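Local coordinates for protein AA10A (Thermobifida fusca, PDB 5UIZ) that is an AA10-family lytic polysaccharide monooxygenase that binds copper and probably cleaves polysaccharides such as cellulose by oxidation, at residues I203-S207 against H208-T212; D90-G93 against G94-A98; N60-M63 against Q64-D67. All coordinates share one frame; numbering follows the deposited sequence.

Interaction 1: I203-S207 against H208-T212; sequences IWKAS and HMDQT
Lys205 sends CG anti to its backbone N (chi1 169°) and then bends at chi2 and chi4, which carries its chain across Thr212 and back over the turn of the beta hairpin formed by strands 198-206 and 211-221. There Lys205 NZ donates to Ala206 O (3.0 Å), almost straight in line with the carbonyl, and to Met209 O (3.2 Å), from above that carbonyl's plane. The two acceptor oxygens lie close together, and the ammonium that bonds to both probably eases their repulsion; Asp147 of strand 146-154 adds a salt bridge. With a leucine in place of Lys205, both turn carbonyls would probably lose this shared donor and Asp147 its opposite charge. Lower on the chain, Lys205 CD passes Thr212 OG1 at 3.6 Å, the two side chains crossing at about a right angle in a non-hydrogen-bonded antiparallel pair. Ala206 N closes the ladder onto Gln211 O (2.9 Å). The turn borders the copper site: the Gln211 side chain, bonded to Tyr213 and Asp90, comes within about 4 Å of the metal, and His208 stacks on the ligand His144. The His208 ring meets Ala206 CB edge-on through ND1, at 3.4 Å, while Met209 CG sits over one face.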
ATOM      1  N   ILE A 203      -5.318  -0.818   5.445  1.00 14.58           N
ATOM      2  CA  ILE A 203      -6.663  -1.090   5.019  1.00 14.83           C
ATOM      3  C   ILE A 203      -7.563   0.099   5.365  1.00 15.40           C
ATOM      4  O   ILE A 203      -7.791   0.463   6.532  1.00 13.64           O
ATOM      5  CB  ILE A 203      -7.262  -2.341   5.685  1.00 15.12           C
ATOM      6  CG1 ILE A 203      -6.339  -3.554   5.524  1.00 15.84           C
ATOM      7  CG2 ILE A 203      -8.606  -2.683   5.036  1.00 15.40           C
ATOM      8  CD1 ILE A 203      -6.904  -4.791   6.224  1.00 16.41           C
ATOM      9  N   TRP A 204      -8.106   0.682   4.315  1.00 16.49           N
ATOM     10  CA  TRP A 204      -8.935   1.837   4.452  1.00 16.63           C
ATOM     11  C   TRP A 204     -10.290   1.442   3.959  1.00 16.24           C
ATOM     12  O   TRP A 204     -10.454   1.066   2.818  1.00 17.36           O
ATOM     13  CB  TRP A 204      -8.319   3.035   3.688  1.00 17.33           C
ATOM     14  CG  TRP A 204      -9.298   4.102   3.366  1.00 17.85           C
ATOM     15  CD1 TRP A 204     -10.309   4.558   4.160  1.00 18.71           C
ATOM     16  CD2 TRP A 204      -9.365   4.841   2.162  1.00 18.46           C
ATOM     17  NE1 TRP A 204     -10.988   5.548   3.519  1.00 19.32           N
ATOM     18  CE2 TRP A 204     -10.430   5.751   2.294  1.00 18.70           C
ATOM     19  CE3 TRP A 204      -8.595   4.855   0.997  1.00 19.74           C
ATOM     20  CZ2 TRP A 204     -10.805   6.634   1.278  1.00 20.22           C
ATOM     21  CZ3 TRP A 204      -8.953   5.737  -0.039  1.00 20.77           C
ATOM     22  CH2 TRP A 204     -10.062   6.605   0.105  1.00 20.78           C
ATOM     23  N   LYS A 205     -11.261   1.503   4.868  1.00 16.48           N
ATOM     24  CA  LYS A 205     -12.645   1.184   4.591  1.00 17.52           C
ATOM     25  C   LYS A 205     -13.392   2.517   4.432  1.00 17.44           C
ATOM     26  O   LYS A 205     -13.523   3.283   5.404  1.00 16.09           O
ATOM     27  CB  LYS A 205     -13.250   0.403   5.777  1.00 18.51           C
ATOM     28  CG  LYS A 205     -14.755   0.252   5.713  1.00 20.97           C
ATOM     29  CD  LYS A 205     -15.154  -0.555   4.481  1.00 23.15           C
ATOM     30  CE  LYS A 205     -16.624  -0.976   4.509  1.00 24.74           C
ATOM     31  NZ  LYS A 205     -17.541   0.182   4.436  1.00 28.35           N
ATOM     32  N   ALA A 206     -13.819   2.793   3.209  1.00 17.86           N
ATOM     33  CA  ALA A 206     -14.555   4.001   2.877  1.00 19.66           C
ATOM     34  C   ALA A 206     -15.919   3.925   3.484  1.00 19.50           C
ATOM     35  O   ALA A 206     -16.410   2.822   3.732  1.00 22.76           O
ATOM     36  CB  ALA A 206     -14.668   4.172   1.368  1.00 19.91           C
ATOM     37  N   SER A 207     -16.509   5.096   3.746  1.00 20.16           N
ATOM     38  CA  SER A 207     -17.804   5.213   4.400  1.00 20.89           C
ATOM     39  C   SER A 207     -19.003   5.260   3.454  1.00 21.32           C
ATOM     40  O   SER A 207     -20.122   5.075   3.907  1.00 23.95           O
ATOM     41  CB  SER A 207     -17.847   6.418   5.340  1.00 21.77           C
ATOM     42  OG  SER A 207     -16.843   6.289   6.331  1.00 24.36           O
ATOM     43  N   HIS A 208     -18.800   5.545   2.180  1.00 22.02           N
ATOM     44  CA  HIS A 208     -19.935   5.758   1.269  1.00 24.26           C
ATOM     45  C   HIS A 208     -20.598   4.467   0.814  1.00 25.66           C
ATOM     46  O   HIS A 208     -21.738   4.479   0.389  1.00 24.19           O
ATOM     47  CB  HIS A 208     -19.525   6.588   0.050  1.00 24.68           C
ATOM     48  CG  HIS A 208     -18.508   5.935  -0.851  1.00 23.39           C
ATOM     49  ND1 HIS A 208     -17.299   5.460  -0.392  1.00 21.91           N
ATOM     50  CD2 HIS A 208     -18.493   5.753  -2.197  1.00 23.78           C
ATOM     51  CE1 HIS A 208     -16.590   5.005  -1.402  1.00 21.03           C
ATOM     52  NE2 HIS A 208     -17.298   5.145  -2.509  1.00 23.43           N
ATOM     53  N   MET A 209     -19.866   3.360   0.856  1.00 26.67           N
ATOM     54  CA  MET A 209     -20.387   2.044   0.445  1.00 27.13           C
ATOM     55  C   MET A 209     -19.380   1.028   0.927  1.00 26.13           C
ATOM     56  O   MET A 209     -18.414   1.398   1.625  1.00 24.88           O
ATOM     57  CB  MET A 209     -20.514   1.951  -1.073  1.00 29.39           C
ATOM     58  CG  MET A 209     -19.205   2.155  -1.836  1.00 30.55           C
ATOM     59  SD  MET A 209     -19.356   1.705  -3.570  1.00 34.33           S
ATOM     60  CE  MET A 209     -19.434  -0.097  -3.470  1.00 35.28           C
ATOM     61  N   ASP A 210     -19.569  -0.251   0.596  1.00 23.94           N
ATOM     62  CA  ASP A 210     -18.612  -1.265   1.078  1.00 21.80           C
ATOM     63  C   ASP A 210     -17.502  -1.270   0.019  1.00 20.17           C
ATOM     64  O   ASP A 210     -17.575  -1.963  -0.968  1.00 19.09           O
ATOM     65  CB  ASP A 210     -19.274  -2.617   1.249  1.00 22.13           C
ATOM     66  CG  ASP A 210     -18.322  -3.677   1.687  1.00 19.23           C
ATOM     67  OD1 ASP A 210     -17.103  -3.422   1.839  1.00 18.79           O
ATOM     68  OD2 ASP A 210     -18.820  -4.784   1.916  1.00 17.75           O
ATOM     69  N   GLN A 211     -16.552  -0.367   0.202  1.00 18.47           N
ATOM     70  CA  GLN A 211     -15.416  -0.243  -0.680  1.00 18.09           C
ATOM     71  C   GLN A 211     -14.218  -0.137   0.224  1.00 16.33           C
ATOM     72  O   GLN A 211     -14.180   0.702   1.165  1.00 16.87           O
ATOM     73  CB  GLN A 211     -15.561   1.017  -1.514  1.00 19.47           C
ATOM     74  CG  GLN A 211     -14.386   1.278  -2.453  1.00 19.23           C
ATOM     75  CD  GLN A 211     -14.790   2.314  -3.460  1.00 21.87           C
ATOM     76  OE1 GLN A 211     -14.495   3.469  -3.280  1.00 21.43           O
ATOM     77  NE2 GLN A 211     -15.569   1.906  -4.478  1.00 22.47           N
ATOM     78  N   THR A 212     -13.236  -0.966  -0.053  1.00 14.99           N
ATOM     79  CA  THR A 212     -12.108  -1.087   0.785  1.00 14.60           C
ATOM     80  C   THR A 212     -10.856  -0.931  -0.082  1.00 15.19           C
ATOM     81  O   THR A 212     -10.723  -1.614  -1.076  1.00 13.73           O
ATOM     82  CB  THR A 212     -12.108  -2.445   1.493  1.00 14.59           C
ATOM     83  OG1 THR A 212     -13.326  -2.620   2.215  1.00 15.45           O
ATOM     84  CG2 THR A 212     -10.968  -2.492   2.478  1.00 15.26           C
TER

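Interaction 2: D90-G93 against G94-A98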
ATOM      1  N   ASP A  90     -14.757  -3.794  -3.858  1.00 15.06           N
ATOM      2  CA  ASP A  90     -16.107  -3.623  -3.385  1.00 16.15           C
ATOM      3  C   ASP A  90     -16.624  -4.952  -2.794  1.00 16.51           C
ATOM      4  O   ASP A  90     -16.228  -6.043  -3.235  1.00 16.23           O
ATOM      5  CB  ASP A  90     -17.030  -3.230  -4.528  1.00 18.34           C
ATOM      6  CG  ASP A  90     -16.800  -1.795  -5.026  1.00 20.06           C
ATOM      7  OD1 ASP A  90     -16.322  -0.872  -4.293  1.00 20.01           O
ATOM      8  OD2 ASP A  90     -17.144  -1.618  -6.186  1.00 21.59           O
ATOM      9  N   TRP A  91     -17.489  -4.833  -1.792  1.00 16.51           N
ATOM     10  CA  TRP A  91     -18.261  -5.928  -1.253  1.00 18.05           C
ATOM     11  C   TRP A  91     -17.368  -6.995  -0.577  1.00 16.89           C
ATOM     12  O   TRP A  91     -17.631  -8.189  -0.632  1.00 16.59           O
ATOM     13  CB  TRP A  91     -19.186  -6.518  -2.366  1.00 17.59           C
ATOM     14  CG  TRP A  91     -20.247  -5.575  -2.806  1.00 17.90           C
ATOM     15  CD1 TRP A  91     -20.358  -4.988  -4.035  1.00 19.97           C
ATOM     16  CD2 TRP A  91     -21.407  -5.145  -2.047  1.00 18.40           C
ATOM     17  NE1 TRP A  91     -21.503  -4.193  -4.080  1.00 20.37           N
ATOM     18  CE2 TRP A  91     -22.165  -4.293  -2.878  1.00 19.80           C
ATOM     19  CE3 TRP A  91     -21.860  -5.394  -0.753  1.00 18.56           C
ATOM     20  CZ2 TRP A  91     -23.356  -3.682  -2.451  1.00 19.65           C
ATOM     21  CZ3 TRP A  91     -23.033  -4.788  -0.323  1.00 20.28           C
ATOM     22  CH2 TRP A  91     -23.787  -3.958  -1.186  1.00 19.84           C
ATOM     23  N   VAL A  92     -16.316  -6.527   0.075  1.00 15.71           N
ATOM     24  CA  VAL A  92     -15.477  -7.383   0.882  1.00 15.38           C
ATOM     25  C   VAL A  92     -16.213  -7.831   2.179  1.00 14.57           C
ATOM     26  O   VAL A  92     -15.920  -8.897   2.704  1.00 13.99           O
ATOM     27  CB  VAL A  92     -14.108  -6.724   1.189  1.00 14.63           C
ATOM     28  CG1 VAL A  92     -13.311  -7.501   2.241  1.00 14.78           C
ATOM     29  CG2 VAL A  92     -13.288  -6.612  -0.094  1.00 15.32           C
ATOM     30  N   GLY A  93     -17.128  -7.011   2.701  1.00 14.59           N
ATOM     31  CA  GLY A  93     -17.902  -7.345   3.916  1.00 14.20           C
ATOM     32  C   GLY A  93     -17.058  -7.596   5.157  1.00 15.98           C
ATOM     33  O   GLY A  93     -17.437  -8.371   6.058  1.00 15.82           O
ATOM     34  N   GLY A  94     -15.899  -6.926   5.214  1.00 15.48           N
ATOM     35  CA  GLY A  94     -14.993  -7.055   6.351  1.00 16.03           C
ATOM     36  C   GLY A  94     -14.097  -8.276   6.240  1.00 14.58           C
ATOM     37  O   GLY A  94     -13.219  -8.464   7.058  1.00 18.15           O
ATOM     38  N   ASN A  95     -14.291  -9.118   5.242  1.00 14.55           N
ATOM     39  CA  ASN A  95     -13.566 -10.383   5.189  1.00 14.43           C
ATOM     40  C   ASN A  95     -12.266 -10.238   4.367  1.00 13.95           C
ATOM     41  O   ASN A  95     -12.100 -10.856   3.317  1.00 13.21           O
ATOM     42  CB  ASN A  95     -14.480 -11.488   4.660  1.00 15.17           C
ATOM     43  CG  ASN A  95     -15.477 -11.965   5.713  1.00 15.57           C
ATOM     44  OD1 ASN A  95     -15.225 -11.863   6.892  1.00 16.22           O
ATOM     45  ND2 ASN A  95     -16.587 -12.485   5.278  1.00 16.34           N
ATOM     46  N   HIS A  96     -11.385  -9.382   4.861  1.00 13.72           N
ATOM     47  CA  HIS A  96     -10.120  -9.023   4.176  1.00 14.45           C
ATOM     48  C   HIS A  96      -9.264 -10.250   3.851  1.00 15.11           C
ATOM     49  O   HIS A  96      -8.698 -10.344   2.762  1.00 14.24           O
ATOM     50  CB  HIS A  96      -9.365  -7.968   4.980  1.00 14.94           C
ATOM     51  CG  HIS A  96     -10.216  -6.785   5.353  1.00 15.75           C
ATOM     52  ND1 HIS A  96     -10.792  -5.943   4.415  1.00 17.50           N
ATOM     53  CD2 HIS A  96     -10.625  -6.340   6.562  1.00 15.28           C
ATOM     54  CE1 HIS A  96     -11.513  -5.030   5.048  1.00 17.01           C
ATOM     55  NE2 HIS A  96     -11.419  -5.251   6.354  1.00 15.94           N
ATOM     56  N   ARG A  97      -9.190 -11.202   4.783  0.53 15.98           N
ATOM     57  CA  ARG A  97      -8.401 -12.416   4.565  0.53 17.21           C
ATOM     58  C   ARG A  97      -8.965 -13.229   3.432  0.53 16.74           C
ATOM     59  O   ARG A  97      -8.208 -13.779   2.624  0.53 16.28           O
ATOM     60  CB  ARG A  97      -8.295 -13.298   5.824  0.53 19.62           C
ATOM     61  CG  ARG A  97      -6.945 -13.270   6.521  0.53 21.86           C
ATOM     62  CD  ARG A  97      -6.865 -14.364   7.595  0.53 24.76           C
ATOM     63  NE  ARG A  97      -5.580 -14.375   8.328  0.53 27.40           N
ATOM     64  CZ  ARG A  97      -5.270 -13.588   9.362  0.53 28.55           C
ATOM     65  NH1 ARG A  97      -4.080 -13.709   9.923  0.53 28.74           N
ATOM     66  NH2 ARG A  97      -6.129 -12.671   9.837  0.53 30.90           N
ATOM     67  N   ALA A  98     -10.291 -13.283   3.322  1.00 15.64           N
ATOM     68  CA  ALA A  98     -10.873 -14.057   2.243  1.00 14.24           C
ATOM     69  C   ALA A  98     -10.616 -13.342   0.933  1.00 14.33           C
ATOM     70  O   ALA A  98     -10.455 -14.014  -0.102  1.00 14.23           O
ATOM     71  CB  ALA A  98     -12.350 -14.248   2.416  1.00 14.37           C
TER
HETATM   72  O   HOH W   1     -16.427  -9.891   8.910  1.00 41.13           O
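Val92 makes the main side-chain contact with the residues that follow it. A chi1 of 170° sets its CG1 branch anti to the backbone N and beside the carbonyl carbon, on the side of the oncoming residues, 3.5 Å from Asn95 N and 3.7 Å from ND1 of the His96 ring, which it approaches obliquely. The backbone of Val92 holds the same turn: Asn95 N donates to Val92 O at 3.0 Å, from well above the carbonyl plane but with a fairly straight N-H (161°). Between these ends stand Gly93 and Gly94. At Gly94 a beta carbon would run into Gly93 O, so the reversal suits a residue without one. Gly94 also serves the histidine, its carbonyl carbon resting 4.0 Å above the centre of one face of the His96 ring. That ring is held at both nitrogens, ND1 by the hydroxyl of Tyr214 and NE2 by that of Tyr148, which fixes its rotation against Val92 and Gly94. Gly93 N is taken by the carboxylate of Asp210. A water donates to Asn95 OD1 at 3.1 Å and weakly to Gly93 O. Asn95 occupies the N-cap position of helix 96-99, although its side chain makes no capping bond. Positive phi at both central residues, Gly93 and Gly94, marks a type I' beta turn, which here spans Val92 to Asn95 and leads the chain from strand 88-90 into the short helix.

Interaction 3: N60-M63 against Q64-D67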
ATOM      1  N   ASN A  60      11.424   5.141 -19.585  1.00 23.59           N
ATOM      2  CA  ASN A  60      12.862   5.298 -19.538  1.00 25.71           C
ATOM      3  C   ASN A  60      13.482   3.967 -19.236  1.00 25.14           C
ATOM      4  O   ASN A  60      13.284   3.433 -18.152  1.00 26.29           O
ATOM      5  CB  ASN A  60      13.276   6.317 -18.478  1.00 25.73           C
ATOM      6  CG  ASN A  60      14.794   6.572 -18.413  1.00 26.84           C
ATOM      7  OD1 ASN A  60      15.626   5.785 -18.845  1.00 27.57           O
ATOM      8  ND2 ASN A  60      15.147   7.678 -17.793  1.00 29.51           N
ATOM      9  N   PRO A  61      14.288   3.443 -20.171  1.00 27.48           N
ATOM     10  CA  PRO A  61      14.965   2.136 -19.905  1.00 25.58           C
ATOM     11  C   PRO A  61      15.883   2.085 -18.674  1.00 22.87           C
ATOM     12  O   PRO A  61      16.058   1.006 -18.117  1.00 22.77           O
ATOM     13  CB  PRO A  61      15.774   1.883 -21.199  1.00 25.86           C
ATOM     14  CG  PRO A  61      16.073   3.273 -21.690  1.00 26.96           C
ATOM     15  CD  PRO A  61      14.762   4.028 -21.449  1.00 27.37           C
ATOM     16  N   ASN A  62      16.463   3.209 -18.237  0.53 22.32           N
ATOM     17  CA  ASN A  62      17.337   3.165 -17.043  0.53 22.29           C
ATOM     18  C   ASN A  62      16.526   2.930 -15.761  0.53 20.80           C
ATOM     19  O   ASN A  62      17.107   2.591 -14.716  0.53 19.06           O
ATOM     20  CB  ASN A  62      18.242   4.412 -16.887  0.53 24.29           C
ATOM     21  CG  ASN A  62      19.524   4.122 -16.063  0.53 25.87           C
ATOM     22  OD1 ASN A  62      20.234   3.143 -16.303  0.53 27.17           O
ATOM     23  ND2 ASN A  62      19.827   4.988 -15.106  0.53 26.76           N
ATOM     24  N   MET A  63      15.192   3.047 -15.833  1.00 18.81           N
ATOM     25  CA  MET A  63      14.356   2.671 -14.673  1.00 17.73           C
ATOM     26  C   MET A  63      14.669   1.262 -14.191  1.00 18.03           C
ATOM     27  O   MET A  63      14.705   1.013 -12.995  1.00 17.08           O
ATOM     28  CB  MET A  63      12.875   2.778 -14.984  1.00 17.34           C
ATOM     29  CG  MET A  63      11.991   2.767 -13.743  1.00 17.31           C
ATOM     30  SD  MET A  63      10.280   2.573 -14.173  1.00 18.17           S
ATOM     31  CE  MET A  63      10.072   3.868 -15.433  1.00 18.32           C
ATOM     32  N   GLN A  64      14.979   0.366 -15.128  1.00 18.18           N
ATOM     33  CA  GLN A  64      15.389  -0.993 -14.786  1.00 19.34           C
ATOM     34  C   GLN A  64      16.466  -1.032 -13.728  1.00 19.14           C
ATOM     35  O   GLN A  64      16.435  -1.872 -12.835  1.00 18.92           O
ATOM     36  CB  GLN A  64      15.874  -1.731 -16.035  1.00 19.79           C
ATOM     37  CG  GLN A  64      16.298  -3.143 -15.744  1.00 21.73           C
ATOM     38  CD  GLN A  64      16.546  -4.014 -16.971  1.00 20.50           C
ATOM     39  OE1 GLN A  64      16.347  -3.607 -18.107  1.00 20.72           O
ATOM     40  NE2 GLN A  64      17.000  -5.232 -16.713  1.00 18.89           N
ATOM     41  N   TYR A  65      17.417  -0.119 -13.836  1.00 20.99           N
ATOM     42  CA  TYR A  65      18.584  -0.116 -12.951  1.00 22.33           C
ATOM     43  C   TYR A  65      18.360   0.841 -11.767  1.00 22.54           C
ATOM     44  O   TYR A  65      18.701   0.509 -10.670  1.00 22.88           O
ATOM     45  CB  TYR A  65      19.846   0.243 -13.775  1.00 26.05           C
ATOM     46  CG  TYR A  65      19.938  -0.618 -15.021  1.00 28.91           C
ATOM     47  CD1 TYR A  65      20.227  -1.987 -14.898  1.00 31.24           C
ATOM     48  CD2 TYR A  65      19.614  -0.118 -16.298  1.00 29.76           C
ATOM     49  CE1 TYR A  65      20.230  -2.814 -15.997  1.00 32.07           C
ATOM     50  CE2 TYR A  65      19.634  -0.956 -17.414  1.00 30.05           C
ATOM     51  CZ  TYR A  65      19.948  -2.301 -17.255  1.00 31.42           C
ATOM     52  OH  TYR A  65      19.966  -3.131 -18.350  1.00 41.20           O
ATOM     53  N   GLU A  66      17.767   2.016 -11.989  1.00 21.58           N
ATOM     54  CA  GLU A  66      17.549   2.945 -10.896  1.00 24.01           C
ATOM     55  C   GLU A  66      16.439   2.494  -9.933  1.00 20.93           C
ATOM     56  O   GLU A  66      16.581   2.715  -8.780  1.00 19.80           O
ATOM     57  CB  GLU A  66      17.215   4.352 -11.395  1.00 30.55           C
ATOM     58  CG  GLU A  66      18.295   5.056 -12.188  1.00 37.34           C
ATOM     59  CD  GLU A  66      17.944   6.534 -12.370  1.00 49.08           C
ATOM     60  OE1 GLU A  66      17.945   7.069 -13.527  1.00 49.79           O
ATOM     61  OE2 GLU A  66      17.638   7.163 -11.320  1.00 56.08           O
ATOM     62  N   ASP A  67      15.342   1.893 -10.423  1.00 19.22           N
ATOM     63  CA  ASP A  67      14.157   1.520  -9.591  1.00 17.33           C
ATOM     64  C   ASP A  67      13.540   0.245 -10.148  1.00 16.17           C
ATOM     65  O   ASP A  67      12.535   0.260 -10.841  1.00 14.67           O
ATOM     66  CB  ASP A  67      13.177   2.696  -9.612  1.00 17.62           C
ATOM     67  CG  ASP A  67      12.052   2.611  -8.539  1.00 18.44           C
ATOM     68  OD1 ASP A  67      11.775   1.514  -8.011  1.00 16.83           O
ATOM     69  OD2 ASP A  67      11.449   3.696  -8.242  1.00 17.89           O
TER
HETATM   70  O   HOH W   2      15.661  -1.361 -19.307  0.73 20.96           O
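Asn62 lies crosswise to both Tyr65 and Glu66 at the start of the short helix 63-66, reaching the side chains three and four residues ahead. With CG anti to its backbone N, its amide extends along the first turn, oxygen to the tyrosine and nitrogen to the glutamate; the side chain is modelled in two positions, and both contacts, described for one of them, are less certain for that. In this conformer Asn62 OD1 comes to the edge of the Tyr65 ring, near its plane, 3.3 Å from CD2, and the amide and ring planes stand 44° apart. Asn62 ND2 there donates to Glu66 OE1 at 3.2 Å, meeting the carboxylate oxygen on its anti side; amide and carboxylate planes are turned 55° against each other. Gln64 approaches the tyrosine differently, laying CG over one ring face, 3.9 Å above the plane and toward the rim. In the backbone, Asn62 O takes two donors, Tyr65 N from above the carbonyl plane and Glu66 N almost head-on, each at 2.9 Å. The lead-in is fixed by Asn60, whose OD1 accepts from Asn62 N at 2.8 Å in an Asx turn, within the type I beta turn that runs from Asn60 to Met63. Met63 points away from this polar side: its chain, extended to SD and bent only at the end, packs against Trp54, Cys70, Trp71 and Trp74 of the neighbouring helices. Asp67, just past the helix, donates from its N to Met63 O; its carboxylate caps Cys70 N of helix 68-76 and pairs with Arg53. A water joins the two segments, donating to Pro61 O at 2.7 Å and to Gln64 OE1 at 2.6 Å.

In the fold
Along the chain the contacts come in the order 3, 2, 1, one closing before the next begins. Interactions 1 and 2 are neighbours, their centres about 10 Å apart, and they touch: the loop after strand 88-90 lies against the hairpin turn, tied to it by two probable hydrogen bonds through the side chains of Asp210 and Gln211. Strand 88-90 pairs with 211-221 in the same mixed sheet, so this corner links the hairpin beside the copper to helix 96-99. Interaction 3 stands apart, about 35 and 36 Å away between centres and across the chain's centre, within the helical region 46-82 rather than the sheet. It therefore belongs to the packing of that region, far from the metal.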